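Local atomic coordinates of 3-methyladenine DNA glycosylase (Helicobacter pylori, PDB entry 1PU7), a protein that probably excises alkylated bases such as 3-methyladenine from damaged DNA, as a base-excision-repair glycosylase of the helix-hairpin-helix superfamily. Residues 21-26 and 198-203. Numbering follows the deposited sequence.
With 39A (6-amino-3,9-dimethyl-9H-purin-3-ium), chain C.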
ATOM      1  N   PRO A  21     -13.528   3.160  -0.448  1.00 12.60           N
ATOM      2  CA  PRO A  21     -13.285   4.287   0.475  1.00 11.86           C
ATOM      3  C   PRO A  21     -12.367   5.352  -0.161  1.00 11.35           C
ATOM      4  O   PRO A  21     -11.815   5.148  -1.256  1.00 10.93           O
ATOM      5  CB  PRO A  21     -12.620   3.632   1.712  1.00 12.84           C
ATOM      6  CG  PRO A  21     -12.112   2.290   1.267  1.00 12.50           C
ATOM      7  CD  PRO A  21     -12.865   1.915  -0.014  1.00 12.16           C
ATOM      8  N   ALA A  22     -12.221   6.481   0.515  1.00  9.81           N
ATOM      9  CA  ALA A  22     -11.561   7.649  -0.053  1.00  9.72           C
ATOM     10  C   ALA A  22     -10.118   7.397  -0.531  1.00  8.65           C
ATOM     11  O   ALA A  22      -9.722   7.921  -1.546  1.00  7.74           O
ATOM     12  CB  ALA A  22     -11.609   8.860   0.950  1.00 10.04           C
ATOM     13  N   TRP A  23      -9.353   6.591   0.194  1.00  7.48           N
ATOM     14  CA  TRP A  23      -7.965   6.319  -0.186  1.00  7.66           C
ATOM     15  C   TRP A  23      -7.832   4.937  -0.812  1.00  7.47           C
ATOM     16  O   TRP A  23      -6.729   4.410  -0.931  1.00  7.55           O
ATOM     17  CB  TRP A  23      -7.052   6.421   1.035  1.00  7.49           C
ATOM     18  CG  TRP A  23      -6.710   7.812   1.442  1.00 10.17           C
ATOM     19  CD1 TRP A  23      -7.573   8.764   1.908  1.00  9.79           C
ATOM     20  CD2 TRP A  23      -5.409   8.443   1.385  1.00  7.52           C
ATOM     21  NE1 TRP A  23      -6.887   9.925   2.181  1.00  9.39           N
ATOM     22  CE2 TRP A  23      -5.560   9.757   1.873  1.00 11.07           C
ATOM     23  CE3 TRP A  23      -4.128   8.016   0.994  1.00  8.71           C
ATOM     24  CZ2 TRP A  23      -4.476  10.667   1.973  1.00  9.21           C
ATOM     25  CZ3 TRP A  23      -3.055   8.909   1.086  1.00  6.77           C
ATOM     26  CH2 TRP A  23      -3.238  10.219   1.583  1.00  9.59           C
ATOM     27  N   TRP A  24      -8.964   4.365  -1.219  1.00  6.84           N
ATOM     28  CA  TRP A  24      -9.054   3.007  -1.806  1.00  6.46           C
ATOM     29  C   TRP A  24      -8.728   1.860  -0.850  1.00  6.30           C
ATOM     30  O   TRP A  24      -9.571   1.008  -0.646  1.00  8.24           O
ATOM     31  CB  TRP A  24      -8.268   2.880  -3.092  1.00  5.90           C
ATOM     32  CG  TRP A  24      -8.289   1.508  -3.730  1.00  6.71           C
ATOM     33  CD1 TRP A  24      -9.352   0.895  -4.351  1.00  7.02           C
ATOM     34  CD2 TRP A  24      -7.198   0.580  -3.801  1.00  6.45           C
ATOM     35  NE1 TRP A  24      -8.972  -0.338  -4.830  1.00  8.25           N
ATOM     36  CE2 TRP A  24      -7.660  -0.565  -4.492  1.00  7.24           C
ATOM     37  CE3 TRP A  24      -5.859   0.614  -3.376  1.00  7.80           C
ATOM     38  CZ2 TRP A  24      -6.833  -1.655  -4.780  1.00  6.56           C
ATOM     39  CZ3 TRP A  24      -5.040  -0.462  -3.655  1.00  6.46           C
ATOM     40  CH2 TRP A  24      -5.537  -1.597  -4.357  1.00  6.93           C
ATOM     41  N   TRP A  25      -7.517   1.837  -0.292  1.00  6.37           N
ATOM     42  CA  TRP A  25      -7.123   0.854   0.697  1.00  7.28           C
ATOM     43  C   TRP A  25      -8.006   1.014   1.932  1.00  7.74           C
ATOM     44  O   TRP A  25      -8.069   2.099   2.491  1.00  8.06           O
ATOM     45  CB  TRP A  25      -5.671   1.120   1.106  1.00  6.24           C
ATOM     46  CG  TRP A  25      -4.930  -0.078   1.633  1.00  5.20           C
ATOM     47  CD1 TRP A  25      -5.155  -0.760   2.811  1.00  4.65           C
ATOM     48  CD2 TRP A  25      -3.793  -0.686   1.025  1.00  3.71           C
ATOM     49  NE1 TRP A  25      -4.241  -1.790   2.940  1.00  5.07           N
ATOM     50  CE2 TRP A  25      -3.415  -1.793   1.839  1.00  5.07           C
ATOM     51  CE3 TRP A  25      -3.087  -0.453  -0.171  1.00  4.15           C
ATOM     52  CZ2 TRP A  25      -2.311  -2.613   1.540  1.00  5.09           C
ATOM     53  CZ3 TRP A  25      -2.006  -1.319  -0.509  1.00  6.97           C
ATOM     54  CH2 TRP A  25      -1.620  -2.362   0.366  1.00  5.75           C
ATOM     55  N   PRO A  26      -8.700  -0.047   2.352  1.00  8.81           N
ATOM     56  CA  PRO A  26      -9.538   0.017   3.578  1.00  8.61           C
ATOM     57  C   PRO A  26      -8.714   0.349   4.818  1.00  8.39           C
ATOM     58  O   PRO A  26      -7.645  -0.228   5.006  1.00  7.31           O
ATOM     59  CB  PRO A  26     -10.115  -1.402   3.722  1.00  9.18           C
ATOM     60  CG  PRO A  26      -9.912  -2.085   2.380  1.00 10.11           C
ATOM     61  CD  PRO A  26      -8.740  -1.371   1.681  1.00  8.38           C
ATOM     62  N   LEU A 198      -4.386  11.236  -4.397  1.00  6.95           N
ATOM     63  CA  LEU A 198      -4.449  10.986  -5.825  1.00  6.86           C
ATOM     64  C   LEU A 198      -3.697   9.672  -6.225  1.00  7.39           C
ATOM     65  O   LEU A 198      -4.258   8.820  -6.885  1.00  7.14           O
ATOM     66  CB  LEU A 198      -3.935  12.194  -6.609  1.00  6.10           C
ATOM     67  CG  LEU A 198      -4.287  12.112  -8.092  1.00  7.99           C
ATOM     68  CD1 LEU A 198      -4.578  13.475  -8.624  1.00  9.76           C
ATOM     69  CD2 LEU A 198      -3.107  11.489  -8.840  1.00  9.59           C
ATOM     70  N   TYR A 199      -2.443   9.518  -5.823  1.00  7.36           N
ATOM     71  CA  TYR A 199      -1.690   8.301  -6.133  1.00  7.73           C
ATOM     72  C   TYR A 199      -2.299   7.077  -5.456  1.00  7.90           C
ATOM     73  O   TYR A 199      -2.284   5.956  -6.018  1.00  8.66           O
ATOM     74  CB  TYR A 199      -0.269   8.438  -5.603  1.00  8.20           C
ATOM     75  CG  TYR A 199       0.646   9.372  -6.347  1.00  7.36           C
ATOM     76  CD1 TYR A 199       1.685  10.002  -5.673  1.00  7.60           C
ATOM     77  CD2 TYR A 199       0.501   9.594  -7.723  1.00  8.38           C
ATOM     78  CE1 TYR A 199       2.545  10.870  -6.320  1.00 10.10           C
ATOM     79  CE2 TYR A 199       1.385  10.415  -8.397  1.00  9.56           C
ATOM     80  CZ  TYR A 199       2.406  11.069  -7.681  1.00 10.08           C
ATOM     81  OH  TYR A 199       3.299  11.905  -8.328  1.00 10.44           O
ATOM     82  N   ALA A 200      -2.766   7.267  -4.225  1.00  6.82           N
ATOM     83  CA  ALA A 200      -3.503   6.216  -3.547  1.00  6.66           C
ATOM     84  C   ALA A 200      -4.649   5.720  -4.430  1.00  7.37           C
ATOM     85  O   ALA A 200      -4.825   4.508  -4.578  1.00  6.50           O
ATOM     86  CB  ALA A 200      -4.025   6.693  -2.191  1.00  7.24           C
ATOM     87  N   ARG A 201      -5.404   6.647  -5.024  1.00  7.03           N
ATOM     88  CA  ARG A 201      -6.569   6.262  -5.829  1.00  8.16           C
ATOM     89  C   ARG A 201      -6.184   5.733  -7.222  1.00  7.62           C
ATOM     90  O   ARG A 201      -6.795   4.822  -7.742  1.00  8.58           O
ATOM     91  CB  ARG A 201      -7.536   7.439  -5.973  1.00  7.73           C
ATOM     92  CG  ARG A 201      -8.295   7.766  -4.684  1.00  7.75           C
ATOM     93  CD  ARG A 201      -9.270   8.932  -4.795  1.00  7.77           C
ATOM     94  NE  ARG A 201     -10.452   8.554  -5.569  1.00  6.68           N
ATOM     95  CZ  ARG A 201     -11.553   8.014  -5.056  1.00  8.97           C
ATOM     96  NH1 ARG A 201     -11.685   7.822  -3.742  1.00  6.81           N
ATOM     97  NH2 ARG A 201     -12.559   7.712  -5.867  1.00  8.07           N
ATOM     98  N   PHE A 202      -5.146   6.322  -7.796  1.00  8.94           N
ATOM     99  CA  PHE A 202      -4.690   6.002  -9.145  1.00  8.51           C
ATOM    100  C   PHE A 202      -4.201   4.561  -9.131  1.00  8.50           C
ATOM    101  O   PHE A 202      -4.546   3.787 -10.005  1.00  8.69           O
ATOM    102  CB  PHE A 202      -3.547   6.967  -9.515  1.00  7.73           C
ATOM    103  CG  PHE A 202      -3.126   6.939 -10.972  1.00  8.68           C
ATOM    104  CD1 PHE A 202      -2.179   7.851 -11.426  1.00  8.86           C
ATOM    105  CD2 PHE A 202      -3.649   6.021 -11.887  1.00  7.28           C
ATOM    106  CE1 PHE A 202      -1.769   7.863 -12.747  1.00  7.49           C
ATOM    107  CE2 PHE A 202      -3.261   6.029 -13.211  1.00  8.57           C
ATOM    108  CZ  PHE A 202      -2.308   6.964 -13.646  1.00  8.95           C
ATOM    109  N   HIS A 203      -3.388   4.203  -8.140  1.00  8.25           N
ATOM    110  CA  HIS A 203      -2.912   2.820  -8.077  1.00  8.80           C
ATOM    111  C   HIS A 203      -4.130   1.892  -7.876  1.00  9.26           C
ATOM    112  O   HIS A 203      -4.243   0.858  -8.517  1.00  9.77           O
ATOM    113  CB  HIS A 203      -1.879   2.619  -6.950  1.00  8.06           C
ATOM    114  CG  HIS A 203      -1.666   1.185  -6.609  1.00  7.14           C
ATOM    115  ND1 HIS A 203      -1.144   0.281  -7.512  1.00  8.56           N
ATOM    116  CD2 HIS A 203      -1.933   0.476  -5.484  1.00  8.29           C
ATOM    117  CE1 HIS A 203      -1.085  -0.916  -6.955  1.00  7.60           C
ATOM    118  NE2 HIS A 203      -1.540  -0.822  -5.718  1.00  6.08           N
TER
HETATM  119  N6  39A C 219      -9.354  -3.198  -2.346  1.00 21.25           N
HETATM  120  C6  39A C 219      -8.216  -3.832  -2.726  1.00 21.65           C
HETATM  121  C5  39A C 219      -7.071  -3.447  -2.084  1.00 22.67           C
HETATM  122  N7  39A C 219      -6.811  -2.513  -1.086  1.00 21.48           N
HETATM  123  C4  39A C 219      -5.862  -4.103  -2.470  1.00 22.00           C
HETATM  124  N9  39A C 219      -4.890  -3.599  -1.749  1.00 21.26           N
HETATM  125  C8  39A C 219      -5.457  -2.664  -0.929  1.00 22.55           C
HETATM  126  C9M 39A C 219      -3.510  -4.098  -1.939  1.00 22.60           C
HETATM  127  N3  39A C 219      -5.849  -5.101  -3.472  1.00 23.24           N
HETATM  128  C3M 39A C 219      -4.593  -5.754  -3.886  1.00 23.08           C
HETATM  129  C2  39A C 219      -7.020  -5.412  -4.062  1.00 20.07           C
HETATM  130  N1  39A C 219      -8.160  -4.795  -3.695  1.00 22.11           N
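W24 and H203 meet ring to ring: the two planes are nearly perpendicular, at 88°, and CZ3 of the tryptophan comes 3.7 Å from CD2 of the imidazole. The purine of 39A lies face to face over the W24 indole, its C4 within 3.2 Å of W24 CH2. W25 is turned almost perpendicular to the base, and the edge of the purine, C8 and the 9-methyl carbon, points into its face, with 39A C8 over the centre of the indole, 3.2 Å above the W25 plane. What sends the W24 ring along the helix toward H203 is its first torsion, CG anti to the backbone N (chi1 179°). Its NE1 is hydrogen-bonded to E208.

Earlier in the loop, the type I turn from P21 to W24 settles against helix 195-203. CE3 of W23 touches the methyl of A200 at 3.5 Å, and beside it R201 bends at chi3 to bring NH1 2.9 Å from the carbonyl oxygen of A22. This hydrogen bond is fairly straight, 157° at the hydrogen; the oxygen lies near the guanidinium plane, while the nitrogen stands above the carbonyl plane. Q197 also donates to that oxygen, and R201 NE is held by the carbamylated lysine at position 205.

Two donors thus grip one carbonyl and tie to helix 195-203 the turn that leads into W24 and W25, the residues that touch the base. An electron-rich indole laid over a formally cationic purine is consistent with recognition of a 3-alkylated adenine.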